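Local coordinates for protein transcriptional regulator, LacI family (PDB 3H5T) that acts as an inositol-dependent transcriptional activator of the inositol phosphate synthase gene, binding a palindromic promoter motif and helping to regulate cell wall biogenesis, at residues A259-L262 / L263-P267; D304-H307 / M308-A311; G291-A294 / P295-S299. All blocks are in the same frame, centred on the assembly; numbering follows the deposited sequence.

All three contacts are local, joining residues close in sequence within the periplasmic-binding-protein-like region of this LacI-family protein, and they follow the chain in the order 1, 3, 2. Contact 1 closes helix 252-265, which leads to strand 271-274; contact 3 is the loop between helix 277-289 and strand 299-302; contact 2 follows that strand and begins helix 307-311. Strands 271-274 and 299-302 are parallel neighbours in one five-stranded sheet. The centres lie about 14 Å (1 and 3), 19 Å (2 and 3) and 24 Å (1 and 2) apart. None touches another, but each packs side chains on helix 277-289, their common neighbour in this alpha/beta domain.

Contact 1 of 3, residues A259-L262 / L263-P267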
ATOM      1  N   ALA A 259      17.340   5.106  10.735  1.00 26.17           N
ATOM      2  CA  ALA A 259      18.318   4.115  10.289  1.00 27.06           C
ATOM      3  C   ALA A 259      19.696   4.459  10.859  1.00 28.07           C
ATOM      4  O   ALA A 259      20.448   3.580  11.274  1.00 27.11           O
ATOM      5  CB  ALA A 259      18.375   4.077   8.773  1.00 26.89           C
ATOM      6  N   LYS A 260      20.018   5.746  10.886  1.00 28.81           N
ATOM      7  CA  LYS A 260      21.293   6.187  11.422  1.00 31.41           C
ATOM      8  C   LYS A 260      21.382   5.830  12.904  1.00 31.90           C
ATOM      9  O   LYS A 260      22.366   5.250  13.352  1.00 33.35           O
ATOM     10  CB  LYS A 260      21.449   7.700  11.236  1.00 32.86           C
ATOM     11  CG  LYS A 260      22.613   8.309  12.001  1.00 35.80           C
ATOM     12  CD  LYS A 260      22.641   9.831  11.876  1.00 38.61           C
ATOM     13  CE  LYS A 260      22.855  10.266  10.438  1.00 40.53           C
ATOM     14  NZ  LYS A 260      23.003  11.745  10.300  1.00 43.87           N
ATOM     15  N   GLU A 261      20.340   6.157  13.660  1.00 31.60           N
ATOM     16  CA  GLU A 261      20.330   5.886  15.094  1.00 31.78           C
ATOM     17  C   GLU A 261      20.532   4.413  15.454  1.00 31.63           C
ATOM     18  O   GLU A 261      21.285   4.092  16.368  1.00 33.28           O
ATOM     19  CB  GLU A 261      19.019   6.377  15.714  1.00 32.69           C
ATOM     20  CG  GLU A 261      19.152   6.724  17.180  1.00 33.97           C
ATOM     21  CD  GLU A 261      17.828   6.804  17.890  1.00 34.23           C
ATOM     22  OE1 GLU A 261      16.936   7.545  17.423  1.00 33.59           O
ATOM     23  OE2 GLU A 261      17.686   6.123  18.927  1.00 36.11           O
ATOM     24  N   LEU A 262      19.852   3.525  14.741  1.00 30.56           N
ATOM     25  CA  LEU A 262      19.941   2.092  14.997  1.00 30.07           C
ATOM     26  C   LEU A 262      21.326   1.506  14.717  1.00 31.66           C
ATOM     27  O   LEU A 262      21.847   0.711  15.501  1.00 29.80           O
ATOM     28  CB  LEU A 262      18.909   1.348  14.142  1.00 27.98           C
ATOM     29  CG  LEU A 262      18.915  -0.175  14.237  1.00 25.52           C
ATOM     30  CD1 LEU A 262      18.348  -0.596  15.571  1.00 23.98           C
ATOM     31  CD2 LEU A 262      18.099  -0.765  13.109  1.00 25.76           C
ATOM     32  N   LEU A 263      21.909   1.892  13.585  1.00 33.42           N
ATOM     33  CA  LEU A 263      23.218   1.391  13.183  1.00 34.73           C
ATOM     34  C   LEU A 263      24.337   2.085  13.941  1.00 35.56           C
ATOM     35  O   LEU A 263      25.425   1.537  14.098  1.00 36.09           O
ATOM     36  CB  LEU A 263      23.405   1.585  11.675  1.00 34.83           C
ATOM     37  CG  LEU A 263      22.361   0.862  10.821  1.00 35.18           C
ATOM     38  CD1 LEU A 263      22.600   1.158   9.352  1.00 33.87           C
ATOM     39  CD2 LEU A 263      22.422  -0.639  11.107  1.00 33.95           C
ATOM     40  N   GLU A 264      24.055   3.296  14.402  1.00 36.05           N
ATOM     41  CA  GLU A 264      25.012   4.089  15.157  1.00 37.02           C
ATOM     42  C   GLU A 264      24.998   3.593  16.606  1.00 37.77           C
ATOM     43  O   GLU A 264      26.021   3.607  17.289  1.00 40.08           O
ATOM     44  CB  GLU A 264      24.605   5.565  15.095  1.00 37.35           C
ATOM     45  CG  GLU A 264      25.735   6.533  14.828  1.00 37.81           C
ATOM     46  CD  GLU A 264      25.231   7.908  14.439  1.00 38.41           C
ATOM     47  OE1 GLU A 264      24.348   8.449  15.142  1.00 38.96           O
ATOM     48  OE2 GLU A 264      25.721   8.453  13.429  1.00 37.85           O
ATOM     49  N   THR A 265      23.828   3.142  17.055  1.00 36.62           N
ATOM     50  CA  THR A 265      23.645   2.634  18.408  1.00 36.05           C
ATOM     51  C   THR A 265      24.089   1.175  18.559  1.00 37.39           C
ATOM     52  O   THR A 265      24.624   0.777  19.600  1.00 36.94           O
ATOM     53  CB  THR A 265      22.173   2.769  18.830  1.00 35.27           C
ATOM     54  OG1 THR A 265      21.810   4.156  18.823  1.00 35.49           O
ATOM     55  CG2 THR A 265      21.952   2.202  20.223  1.00 33.77           C
ATOM     56  N   HIS A 266      23.858   0.375  17.524  1.00 38.07           N
ATOM     57  CA  HIS A 266      24.252  -1.030  17.539  1.00 39.53           C
ATOM     58  C   HIS A 266      25.138  -1.288  16.309  1.00 40.59           C
ATOM     59  O   HIS A 266      24.684  -1.852  15.311  1.00 41.09           O
ATOM     60  CB  HIS A 266      23.012  -1.935  17.504  1.00 37.65           C
ATOM     61  CG  HIS A 266      22.022  -1.659  18.596  1.00 38.10           C
ATOM     62  ND1 HIS A 266      21.108  -0.629  18.534  1.00 38.90           N
ATOM     63  CD2 HIS A 266      21.805  -2.280  19.781  1.00 37.64           C
ATOM     64  CE1 HIS A 266      20.370  -0.627  19.629  1.00 37.30           C
ATOM     65  NE2 HIS A 266      20.773  -1.619  20.403  1.00 36.76           N
ATOM     66  N   PRO A 267      26.417  -0.872  16.373  1.00 41.03           N
ATOM     67  CA  PRO A 267      27.384  -1.038  15.277  1.00 40.77           C
ATOM     68  C   PRO A 267      27.751  -2.486  14.966  1.00 41.01           C
ATOM     69  O   PRO A 267      28.334  -2.783  13.922  1.00 41.73           O
ATOM     70  CB  PRO A 267      28.593  -0.231  15.758  1.00 40.48           C
ATOM     71  CG  PRO A 267      27.994   0.782  16.688  1.00 40.77           C
ATOM     72  CD  PRO A 267      27.004  -0.056  17.450  1.00 40.95           C
TER
HETATM   73  O   HOH W   1      19.704   5.293  20.988  1.00 27.08           O
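E261 and T265 extend from the same side of helix 252-265, one turn apart near its end. The hydroxyl of T265 donates back to the carbonyl of E261, OG1 to O 2.5 Å, while the T265 amide donates to the same oxygen from the opposite face of its plane (N to O 2.8 Å). The first torsion of T265 makes this possible, since OG1 lies beside its own backbone N (chi1 -62°). Threonine therefore suits the last turn: its short hydroxyl folds onto the helix. A water donates to both T265 OG1 and E261 OE2, linking the two side chains on this outer side.

K260 and E264 form the looser edge. The carboxylate of E264 lies along the aliphatic part of K260, OE2 to CG 3.4 Å, while K260 NZ remains 5.3 Å from E264 OE2, so their opposite charges are near without forming a salt bridge.

The leucines make the tight, apolar part. L262, buried among P243, M245, L269 and V272, fills the layer between helix and sheet with its branched end; L263 packs between this helix and Y286 and L287 of helix 277-289, and also meets V272. At the helix end, the carbonyl of L262 receives the amide of H266 (N to O 2.9 Å) and, weakly, its ring ND1 at 3.4 Å, with the oxygen at the ring edge. H266 is the first residue to leave helical angles. The arrangement is typical of the C-terminal end of an amphipathic helix covering a mostly parallel sheet, as in the alpha/beta fold of LacI-family regulators.

Contact 2 of 3, residues D304-H307 / M308-A311; sequences DGTH and MALA
T306 is the N-cap of helix 307-311, and it meets A309 and L310 across the first turn. Its side chain accepts from the A309 amide, a weak capping bond of 3.4 Å from N to OG1. The hydroxyl can do this because a chi1 of 65° turns OG1 inward over the first turn, where the A309 N-H can find it. Threonine suits the position: it supplies an acceptor for an amide of the first turn, and its side chain also packs on A87 of helix 86-98. The T306 carbonyl starts the regular helical pattern, taking the L310 amide at 3.1 Å from N to O, with an N-H...O angle of 165°.

The L310 side chain folds back over the residues that lead into the helix. Its CB lies near two carbonyls, 3.9 Å from H307 O and slightly farther from T306 O. Beyond CG, CD1 reaches G305 O at 3.5 Å and T306 O at the same distance, and CD2 stays within 4.1 Å of G305 O. G305 has positive phi, and at its backbone angles a CB would press on the preceding carbonyl, which explains the glycine. A309, small enough for a buried place, packs on D277 and F281 of helix 277-289. D277 also grips the approach to the helix: its OD2 accepts the amides of both G305 and T306.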
ATOM      1  N   ASP A 304       7.025  -4.880   0.488  1.00 26.88           N
ATOM      2  CA  ASP A 304       6.142  -4.122  -0.407  1.00 27.15           C
ATOM      3  C   ASP A 304       6.394  -4.465  -1.867  1.00 28.06           C
ATOM      4  O   ASP A 304       5.478  -4.871  -2.587  1.00 26.52           O
ATOM      5  CB  ASP A 304       6.291  -2.607  -0.233  1.00 27.44           C
ATOM      6  CG  ASP A 304       5.293  -2.036   0.751  1.00 26.86           C
ATOM      7  OD1 ASP A 304       4.372  -2.782   1.143  1.00 30.66           O
ATOM      8  OD2 ASP A 304       5.422  -0.851   1.126  1.00 24.19           O
ATOM      9  N   GLY A 305       7.639  -4.292  -2.299  1.00 28.29           N
ATOM     10  CA  GLY A 305       7.989  -4.578  -3.677  1.00 28.72           C
ATOM     11  C   GLY A 305       7.713  -3.412  -4.611  1.00 29.62           C
ATOM     12  O   GLY A 305       7.299  -3.615  -5.751  1.00 29.77           O
ATOM     13  N   THR A 306       7.940  -2.188  -4.137  1.00 30.13           N
ATOM     14  CA  THR A 306       7.709  -1.008  -4.961  1.00 30.39           C
ATOM     15  C   THR A 306       8.656  -1.039  -6.151  1.00 31.28           C
ATOM     16  O   THR A 306       9.670  -1.737  -6.132  1.00 31.61           O
ATOM     17  CB  THR A 306       7.934   0.321  -4.164  1.00 31.53           C
ATOM     18  OG1 THR A 306       9.310   0.439  -3.772  1.00 30.33           O
ATOM     19  CG2 THR A 306       7.052   0.350  -2.913  1.00 32.18           C
ATOM     20  N   HIS A 307       8.314  -0.277  -7.184  1.00 32.63           N
ATOM     21  CA  HIS A 307       9.106  -0.191  -8.405  1.00 32.89           C
ATOM     22  C   HIS A 307      10.578   0.108  -8.115  1.00 33.19           C
ATOM     23  O   HIS A 307      11.472  -0.477  -8.728  1.00 34.20           O
ATOM     24  CB  HIS A 307       8.502   0.883  -9.317  1.00 34.82           C
ATOM     25  CG  HIS A 307       9.193   1.024 -10.634  1.00 36.79           C
ATOM     26  ND1 HIS A 307      10.399   1.680 -10.778  1.00 37.86           N
ATOM     27  CD2 HIS A 307       8.858   0.581 -11.869  1.00 36.68           C
ATOM     28  CE1 HIS A 307      10.774   1.634 -12.043  1.00 36.46           C
ATOM     29  NE2 HIS A 307       9.856   0.973 -12.726  1.00 36.63           N
ATOM     30  N   MET A 308      10.833   1.015  -7.178  1.00 32.40           N
ATOM     31  CA  MET A 308      12.202   1.364  -6.809  1.00 32.31           C
ATOM     32  C   MET A 308      12.891   0.184  -6.121  1.00 31.56           C
ATOM     33  O   MET A 308      14.080  -0.053  -6.330  1.00 33.27           O
ATOM     34  CB  MET A 308      12.215   2.575  -5.868  1.00 34.45           C
ATOM     35  CG  MET A 308      12.678   3.883  -6.490  1.00 37.89           C
ATOM     36  SD  MET A 308      12.533   5.289  -5.342  1.00 45.98           S
ATOM     37  CE  MET A 308      13.972   5.009  -4.253  1.00 41.28           C
ATOM     38  N   ALA A 309      12.158  -0.554  -5.293  1.00 29.48           N
ATOM     39  CA  ALA A 309      12.754  -1.695  -4.604  1.00 29.67           C
ATOM     40  C   ALA A 309      13.272  -2.697  -5.628  1.00 29.61           C
ATOM     41  O   ALA A 309      14.406  -3.155  -5.541  1.00 30.02           O
ATOM     42  CB  ALA A 309      11.730  -2.362  -3.688  1.00 27.56           C
ATOM     43  N   LEU A 310      12.435  -3.020  -6.607  1.00 29.80           N
ATOM     44  CA  LEU A 310      12.799  -3.970  -7.647  1.00 30.78           C
ATOM     45  C   LEU A 310      13.936  -3.506  -8.568  1.00 30.21           C
ATOM     46  O   LEU A 310      14.695  -4.326  -9.069  1.00 29.53           O
ATOM     47  CB  LEU A 310      11.549  -4.335  -8.460  1.00 31.44           C
ATOM     48  CG  LEU A 310      10.699  -5.455  -7.842  1.00 32.59           C
ATOM     49  CD1 LEU A 310      10.400  -5.166  -6.384  1.00 31.98           C
ATOM     50  CD2 LEU A 310       9.410  -5.608  -8.632  1.00 34.41           C
ATOM     51  N   ALA A 311      14.057  -2.202  -8.785  1.00 30.60           N
ATOM     52  CA  ALA A 311      15.123  -1.661  -9.628  1.00 32.09           C
ATOM     53  C   ALA A 311      16.483  -1.833  -8.948  1.00 34.46           C
ATOM     54  O   ALA A 311      17.499  -2.052  -9.612  1.00 35.72           O
ATOM     55  CB  ALA A 311      14.873  -0.189  -9.906  1.00 30.71           C
TER

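Contact 3 of 3, residues G291-A294 / P295-S299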
ATOM      1  N   GLY A 291      29.933   5.800   3.463  1.00 42.00           N
ATOM      2  CA  GLY A 291      30.799   5.019   2.595  1.00 42.87           C
ATOM      3  C   GLY A 291      30.508   3.536   2.467  1.00 43.91           C
ATOM      4  O   GLY A 291      31.124   2.856   1.641  1.00 44.36           O
ATOM      5  N   LYS A 292      29.581   3.026   3.271  1.00 43.74           N
ATOM      6  CA  LYS A 292      29.236   1.611   3.223  1.00 42.96           C
ATOM      7  C   LYS A 292      28.101   1.366   2.227  1.00 42.58           C
ATOM      8  O   LYS A 292      27.529   2.310   1.681  1.00 42.36           O
ATOM      9  CB  LYS A 292      28.823   1.127   4.614  1.00 44.12           C
ATOM     10  CG  LYS A 292      29.847   1.389   5.723  1.00 43.02           C
ATOM     11  CD  LYS A 292      29.302   0.924   7.072  1.00 44.80           C
ATOM     12  CE  LYS A 292      30.258   1.213   8.227  1.00 45.93           C
ATOM     13  NZ  LYS A 292      30.447   2.675   8.473  1.00 47.70           N
ATOM     14  N   SER A 293      27.782   0.097   1.992  1.00 41.28           N
ATOM     15  CA  SER A 293      26.719  -0.277   1.065  1.00 39.35           C
ATOM     16  C   SER A 293      26.159  -1.627   1.501  1.00 38.84           C
ATOM     17  O   SER A 293      26.623  -2.192   2.486  1.00 39.86           O
ATOM     18  CB  SER A 293      27.271  -0.381  -0.363  1.00 39.95           C
ATOM     19  OG  SER A 293      28.153  -1.486  -0.499  1.00 38.98           O
ATOM     20  N   ALA A 294      25.175  -2.143   0.766  1.00 37.85           N
ATOM     21  CA  ALA A 294      24.562  -3.427   1.098  1.00 37.30           C
ATOM     22  C   ALA A 294      24.519  -4.375  -0.100  1.00 38.20           C
ATOM     23  O   ALA A 294      24.216  -3.959  -1.217  1.00 38.73           O
ATOM     24  CB  ALA A 294      23.155  -3.206   1.625  1.00 37.67           C
ATOM     25  N   PRO A 295      24.836  -5.665   0.111  1.00 38.55           N
ATOM     26  CA  PRO A 295      25.224  -6.311   1.369  1.00 40.06           C
ATOM     27  C   PRO A 295      26.579  -5.782   1.837  1.00 41.66           C
ATOM     28  O   PRO A 295      26.664  -4.693   2.393  1.00 44.13           O
ATOM     29  CB  PRO A 295      25.295  -7.791   0.991  1.00 40.69           C
ATOM     30  CG  PRO A 295      24.418  -7.902  -0.213  1.00 40.00           C
ATOM     31  CD  PRO A 295      24.752  -6.659  -0.969  1.00 39.08           C
ATOM     32  N   ALA A 296      27.634  -6.555   1.604  1.00 42.29           N
ATOM     33  CA  ALA A 296      28.985  -6.146   1.977  1.00 42.62           C
ATOM     34  C   ALA A 296      29.095  -5.702   3.432  1.00 42.45           C
ATOM     35  O   ALA A 296      29.625  -6.428   4.269  1.00 42.66           O
ATOM     36  CB  ALA A 296      29.460  -5.024   1.051  1.00 41.02           C
ATOM     37  N   ASP A 297      28.598  -4.505   3.724  1.00 42.83           N
ATOM     38  CA  ASP A 297      28.636  -3.960   5.075  1.00 44.45           C
ATOM     39  C   ASP A 297      27.407  -4.319   5.905  1.00 43.27           C
ATOM     40  O   ASP A 297      27.482  -4.397   7.130  1.00 42.60           O
ATOM     41  CB  ASP A 297      28.762  -2.437   5.023  1.00 46.33           C
ATOM     42  CG  ASP A 297      29.956  -1.980   4.216  1.00 48.17           C
ATOM     43  OD1 ASP A 297      31.100  -2.254   4.639  1.00 49.01           O
ATOM     44  OD2 ASP A 297      29.745  -1.355   3.154  1.00 49.03           O
ATOM     45  N   LEU A 298      26.276  -4.541   5.243  1.00 42.20           N
ATOM     46  CA  LEU A 298      25.046  -4.853   5.964  1.00 40.47           C
ATOM     47  C   LEU A 298      24.013  -5.540   5.063  1.00 38.95           C
ATOM     48  O   LEU A 298      23.837  -5.162   3.905  1.00 37.76           O
ATOM     49  CB  LEU A 298      24.467  -3.542   6.523  1.00 40.04           C
ATOM     50  CG  LEU A 298      23.453  -3.494   7.673  1.00 40.91           C
ATOM     51  CD1 LEU A 298      22.143  -4.110   7.247  1.00 39.53           C
ATOM     52  CD2 LEU A 298      24.031  -4.203   8.891  1.00 40.05           C
ATOM     53  N   SER A 299      23.345  -6.560   5.592  1.00 37.06           N
ATOM     54  CA  SER A 299      22.308  -7.255   4.837  1.00 36.98           C
ATOM     55  C   SER A 299      20.963  -6.675   5.277  1.00 37.38           C
ATOM     56  O   SER A 299      20.690  -6.574   6.477  1.00 37.50           O
ATOM     57  CB  SER A 299      22.337  -8.757   5.124  1.00 36.84           C
ATOM     58  OG  SER A 299      23.495  -9.356   4.580  1.00 37.63           O
TER
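The carboxylate of D297 is the flat group that meets K292 and S293. Over one face of it lies the start of the K292 side chain, with CG almost directly above the carboxylate carbon, 3.7 Å from D297 CG. The two side chains cross at about a right angle, so methylenes rather than the ammonium cover the face; K292 NZ remains 6.3 Å from D297 OD1. D297 OD2 accepts the amide of S293 through its anti lone pair, at 2.7 Å from N to OD2 and 154° at the hydrogen. The short aspartate suits this place: with CG beside its own backbone N (chi1 -55°), the carboxylate is turned back toward S293.

The second flat group is the cis peptide between A294 and P295, which brings their CA atoms to 3.0 Å; proline suits it because its ring lowers the cost of the cis form. Directly after it a type II' turn from P295 to L298, with A296 and D297 at its corners, reverses the chain. On the buried side of the loop, small A294 and larger L298 both meet L287. Turn and cis-proline make a tight connection from helix 277-289 into edge strand 299-302 of an alpha/beta domain.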